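Local structure of triacylglycerol lipase (Clostridium botulinum, 5AH1) at residues S127-L135 with D145-H156. The protein hydrolyses synthetic polyesters and, as an esterase of the alpha/beta-hydrolase family, probably also triacylglycerols. Numbering follows the deposited sequence.
Sequences SNWDRACEL and DYGEAHAKKFKH. With ZN (zinc ion), chain B.
Asp130 on one helix and His150 and His156 from the other segment meet at a zinc ion, with Asp302 as the fourth ligand. Asp130 OD1 lies 1.9 Å from the zinc; OD2 stands farther off and accepts a hydrogen bond from Gln273. Both histidines bind through NE2, that of His150 at 2.1 Å from the zinc, and the Asp130 carboxylate is nearly perpendicular to the His156 ring. Ser127 OG, the N-cap, accepts from Asp130 N and is hydrogen-bonded to Asp302. The orientation of the His150 ring is fixed from both faces: with CG anti to the backbone N (chi1 174°), it lies over the five-membered ring of Trp129 in an offset stack, centroids 3.6 Å apart, while Phe154 CD2 lies over the opposite face, toward its rim. The site ties helix 128-140 to the short helix 148-154, the two joined through strand 142-145; such a two-Asp, two-His zinc recurs in family I.5 bacterial lipases, where it is thought to be structural. Trp129 NE1 reaches the carbonyl of Tyr146 in the indole plane, NE1 to O 2.9 Å, with a fairly straight N-H (159°). The Tyr146 side chain crosses the first helix nearly at right angles; its ring edge meets Asp130 O, while Asp130 CB sits 3.6 Å from CE1, off the ring plane. Its OH donates to the anti lone pair of Glu134 OE2 at 2.6 Å; Gly123 N holds Glu134 OE1. Cys133 CB packs obliquely on Tyr146 CD1 at 3.9 Å.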
loop_
_atom_site.group_PDB
_atom_site.type_symbol
_atom_site.label_atom_id
_atom_site.label_comp_id
_atom_site.label_asym_id
_atom_site.label_seq_id
_atom_site.Cartn_x
_atom_site.Cartn_y
_atom_site.Cartn_z
ATOM N N SER A 127 -2.238 -11.057 3.681
ATOM C CA SER A 127 -2.095 -11.142 2.239
ATOM C C SER A 127 -2.969 -10.105 1.531
ATOM O O SER A 127 -3.909 -9.561 2.093
ATOM C CB SER A 127 -2.507 -12.516 1.752
ATOM O OG SER A 127 -3.891 -12.706 1.983
ATOM N N ASN A 128 -2.659 -9.851 0.267
ATOM C CA ASN A 128 -3.485 -8.954 -0.535
ATOM C C ASN A 128 -4.905 -9.494 -0.719
ATOM O O ASN A 128 -5.861 -8.720 -0.725
ATOM C CB ASN A 128 -2.809 -8.686 -1.881
ATOM C CG ASN A 128 -1.745 -7.624 -1.771
ATOM O OD1 ASN A 128 -2.039 -6.506 -1.329
ATOM N ND2 ASN A 128 -0.528 -7.930 -2.197
ATOM N N TRP A 129 -5.060 -10.802 -0.876
ATOM C CA TRP A 129 -6.404 -11.372 -0.924
ATOM C C TRP A 129 -7.164 -11.038 0.362
ATOM O O TRP A 129 -8.298 -10.529 0.339
ATOM C CB TRP A 129 -6.328 -12.882 -1.087
ATOM C CG TRP A 129 -7.668 -13.578 -1.039
ATOM C CD1 TRP A 129 -8.395 -13.901 0.089
ATOM C CD2 TRP A 129 -8.443 -14.054 -2.156
ATOM N NE1 TRP A 129 -9.554 -14.537 -0.267
ATOM C CE2 TRP A 129 -9.606 -14.650 -1.632
ATOM C CE3 TRP A 129 -8.270 -14.025 -3.555
ATOM C CZ2 TRP A 129 -10.564 -15.255 -2.446
ATOM C CZ3 TRP A 129 -9.224 -14.612 -4.348
ATOM C CH2 TRP A 129 -10.361 -15.206 -3.800
ATOM N N ASP A 130 -6.541 -11.320 1.508
ATOM C CA ASP A 130 -7.228 -11.107 2.775
ATOM C C ASP A 130 -7.555 -9.618 2.939
ATOM O O ASP A 130 -8.654 -9.253 3.351
ATOM C CB ASP A 130 -6.391 -11.590 3.963
ATOM C CG ASP A 130 -6.241 -13.130 4.044
ATOM O OD1 ASP A 130 -6.694 -13.874 3.133
ATOM O OD2 ASP A 130 -5.664 -13.591 5.061
ATOM N N ARG A 131 -6.586 -8.768 2.626
ATOM C CA ARG A 131 -6.788 -7.325 2.700
ATOM C C ARG A 131 -7.883 -6.819 1.769
ATOM O O ARG A 131 -8.611 -5.908 2.121
ATOM C CB ARG A 131 -5.460 -6.619 2.458
ATOM C CG ARG A 131 -4.468 -6.806 3.641
ATOM C CD ARG A 131 -3.054 -6.422 3.264
ATOM N NE ARG A 131 -2.949 -5.152 2.539
ATOM C CZ ARG A 131 -2.406 -4.033 3.013
ATOM N NH1 ARG A 131 -2.048 -3.896 4.291
ATOM N NH2 ARG A 131 -2.287 -3.000 2.195
ATOM N N ALA A 132 -7.992 -7.400 0.585
ATOM C CA ALA A 132 -9.056 -7.024 -0.335
ATOM C C ALA A 132 -10.442 -7.398 0.210
ATOM O O ALA A 132 -11.388 -6.620 0.089
ATOM C CB ALA A 132 -8.827 -7.626 -1.705
ATOM N N CYS A 133 -10.557 -8.585 0.806
ATOM C CA CYS A 133 -11.806 -8.994 1.425
ATOM C C CYS A 133 -12.150 -8.076 2.584
ATOM O O CYS A 133 -13.308 -7.725 2.790
ATOM C CB CYS A 133 -11.711 -10.438 1.921
ATOM S SG CYS A 133 -11.479 -11.682 0.603
ATOM N N GLU A 134 -11.137 -7.701 3.359
ATOM C CA GLU A 134 -11.330 -6.764 4.461
ATOM C C GLU A 134 -11.746 -5.391 3.937
ATOM O O GLU A 134 -12.623 -4.750 4.515
ATOM C CB GLU A 134 -10.065 -6.693 5.303
ATOM C CG GLU A 134 -9.785 -8.024 6.006
ATOM C CD GLU A 134 -8.342 -8.206 6.414
ATOM O OE1 GLU A 134 -7.527 -7.274 6.273
ATOM O OE2 GLU A 134 -8.013 -9.313 6.902
ATOM N N LEU A 135 -11.122 -4.940 2.855
ATOM C CA LEU A 135 -11.448 -3.651 2.257
ATOM C C LEU A 135 -12.902 -3.596 1.765
ATOM O O LEU A 135 -13.615 -2.610 1.986
ATOM C CB LEU A 135 -10.481 -3.363 1.112
ATOM C CG LEU A 135 -10.661 -2.046 0.372
ATOM C CD1 LEU A 135 -10.630 -0.866 1.325
ATOM C CD2 LEU A 135 -9.578 -1.921 -0.690
ATOM N N ASP A 145 -15.479 -11.841 4.854
ATOM C CA ASP A 145 -15.651 -13.199 4.338
ATOM C C ASP A 145 -14.524 -13.461 3.355
ATOM O O ASP A 145 -14.491 -12.855 2.291
ATOM C CB ASP A 145 -17.036 -13.311 3.697
ATOM C CG ASP A 145 -17.355 -14.683 3.146
ATOM O OD1 ASP A 145 -16.468 -15.546 2.997
ATOM O OD2 ASP A 145 -18.545 -14.918 2.847
ATOM N N TYR A 146 -13.591 -14.333 3.733
ATOM C CA TYR A 146 -12.404 -14.595 2.925
ATOM C C TYR A 146 -12.634 -15.625 1.828
ATOM O O TYR A 146 -11.733 -15.870 1.036
ATOM C CB TYR A 146 -11.261 -15.070 3.836
ATOM C CG TYR A 146 -10.815 -14.045 4.851
ATOM C CD1 TYR A 146 -10.122 -12.918 4.444
ATOM C CD2 TYR A 146 -11.101 -14.184 6.204
ATOM C CE1 TYR A 146 -9.708 -11.977 5.351
ATOM C CE2 TYR A 146 -10.684 -13.242 7.125
ATOM C CZ TYR A 146 -10.001 -12.134 6.695
ATOM O OH TYR A 146 -9.592 -11.211 7.635
ATOM N N GLY A 147 -13.826 -16.218 1.800
ATOM C CA GLY A 147 -14.157 -17.248 0.840
ATOM C C GLY A 147 -13.959 -18.630 1.435
ATOM O O GLY A 147 -12.909 -18.933 1.999
ATOM N N GLU A 148 -14.963 -19.489 1.313
ATOM C CA GLU A 148 -14.796 -20.861 1.798
ATOM C C GLU A 148 -13.576 -21.544 1.180
ATOM O O GLU A 148 -12.785 -22.183 1.880
ATOM C CB GLU A 148 -16.039 -21.698 1.516
ATOM C CG GLU A 148 -15.946 -23.128 2.031
ATOM C CD GLU A 148 -17.235 -23.885 1.822
ATOM O OE1 GLU A 148 -18.158 -23.730 2.646
ATOM O OE2 GLU A 148 -17.330 -24.618 0.817
ATOM N N ALA A 149 -13.445 -21.439 -0.135
ATOM C CA ALA A 149 -12.408 -22.178 -0.831
ATOM C C ALA A 149 -11.038 -21.699 -0.381
ATOM O O ALA A 149 -10.160 -22.492 -0.062
ATOM C CB ALA A 149 -12.576 -22.065 -2.326
ATOM N N HIS A 150 -10.855 -20.394 -0.371
ATOM C CA HIS A 150 -9.601 -19.803 0.062
ATOM C C HIS A 150 -9.282 -20.176 1.495
ATOM O O HIS A 150 -8.158 -20.595 1.807
ATOM C CB HIS A 150 -9.700 -18.284 -0.063
ATOM C CG HIS A 150 -8.521 -17.562 0.498
ATOM N ND1 HIS A 150 -7.469 -17.117 -0.278
ATOM C CD2 HIS A 150 -8.231 -17.192 1.767
ATOM C CE1 HIS A 150 -6.586 -16.508 0.494
ATOM N NE2 HIS A 150 -7.016 -16.552 1.743
ATOM N N ALA A 151 -10.266 -20.048 2.376
ATOM C CA ALA A 151 -10.018 -20.315 3.788
ATOM C C ALA A 151 -9.657 -21.788 4.004
ATOM O O ALA A 151 -8.817 -22.125 4.843
ATOM C CB ALA A 151 -11.228 -19.922 4.614
ATOM N N LYS A 152 -10.278 -22.674 3.238
ATOM C CA LYS A 152 -9.957 -24.082 3.338
ATOM C C LYS A 152 -8.544 -24.349 2.824
ATOM O O LYS A 152 -7.780 -25.091 3.445
ATOM C CB LYS A 152 -10.960 -24.938 2.569
ATOM C CG LYS A 152 -10.671 -26.426 2.688
ATOM C CD LYS A 152 -11.744 -27.250 2.007
ATOM C CE LYS A 152 -11.446 -28.747 2.081
ATOM N NZ LYS A 152 -12.545 -29.551 1.460
ATOM N N LYS A 153 -8.201 -23.775 1.679
ATOM C CA LYS A 153 -6.890 -23.977 1.091
ATOM C C LYS A 153 -5.757 -23.516 2.003
ATOM O O LYS A 153 -4.749 -24.210 2.154
ATOM C CB LYS A 153 -6.818 -23.232 -0.242
ATOM C CG LYS A 153 -5.468 -23.335 -0.943
ATOM C CD LYS A 153 -5.494 -22.619 -2.281
ATOM C CE LYS A 153 -4.157 -22.705 -2.981
ATOM N NZ LYS A 153 -3.898 -24.106 -3.420
ATOM N N PHE A 154 -5.929 -22.341 2.602
ATOM C CA PHE A 154 -4.875 -21.741 3.409
ATOM C C PHE A 154 -5.003 -22.042 4.905
ATOM O O PHE A 154 -4.157 -21.641 5.698
ATOM C CB PHE A 154 -4.772 -20.247 3.096
ATOM C CG PHE A 154 -4.239 -19.983 1.717
ATOM C CD1 PHE A 154 -2.950 -20.330 1.376
ATOM C CD2 PHE A 154 -5.038 -19.409 0.745
ATOM C CE1 PHE A 154 -2.465 -20.096 0.102
ATOM C CE2 PHE A 154 -4.552 -19.175 -0.534
ATOM C CZ PHE A 154 -3.262 -19.521 -0.854
ATOM N N LYS A 155 -6.043 -22.785 5.276
ATOM C CA LYS A 155 -6.246 -23.249 6.647
ATOM C C LYS A 155 -6.385 -22.108 7.637
ATOM O O LYS A 155 -5.711 -22.047 8.655
ATOM C CB LYS A 155 -5.118 -24.193 7.058
ATOM C CG LYS A 155 -4.900 -25.335 6.069
ATOM C CD LYS A 155 -3.682 -26.166 6.419
ATOM C CE LYS A 155 -3.457 -27.280 5.394
ATOM N NZ LYS A 155 -3.261 -26.774 3.994
ATOM N N HIS A 156 -7.291 -21.194 7.321
ATOM C CA HIS A 156 -7.672 -20.133 8.243
ATOM C C HIS A 156 -9.180 -19.930 8.246
ATOM O O HIS A 156 -9.907 -20.588 7.517
ATOM C CB HIS A 156 -6.843 -18.840 8.037
ATOM C CG HIS A 156 -7.166 -17.996 6.824
ATOM N ND1 HIS A 156 -8.372 -17.360 6.623
ATOM C CD2 HIS A 156 -6.357 -17.576 5.817
ATOM C CE1 HIS A 156 -8.303 -16.626 5.524
ATOM N NE2 HIS A 156 -7.085 -16.724 5.023
HETATM ZN ZN ZN B . -6.183 -15.715 3.459
HETATM O O HOH W 1 -15.450 -9.428 3.010
#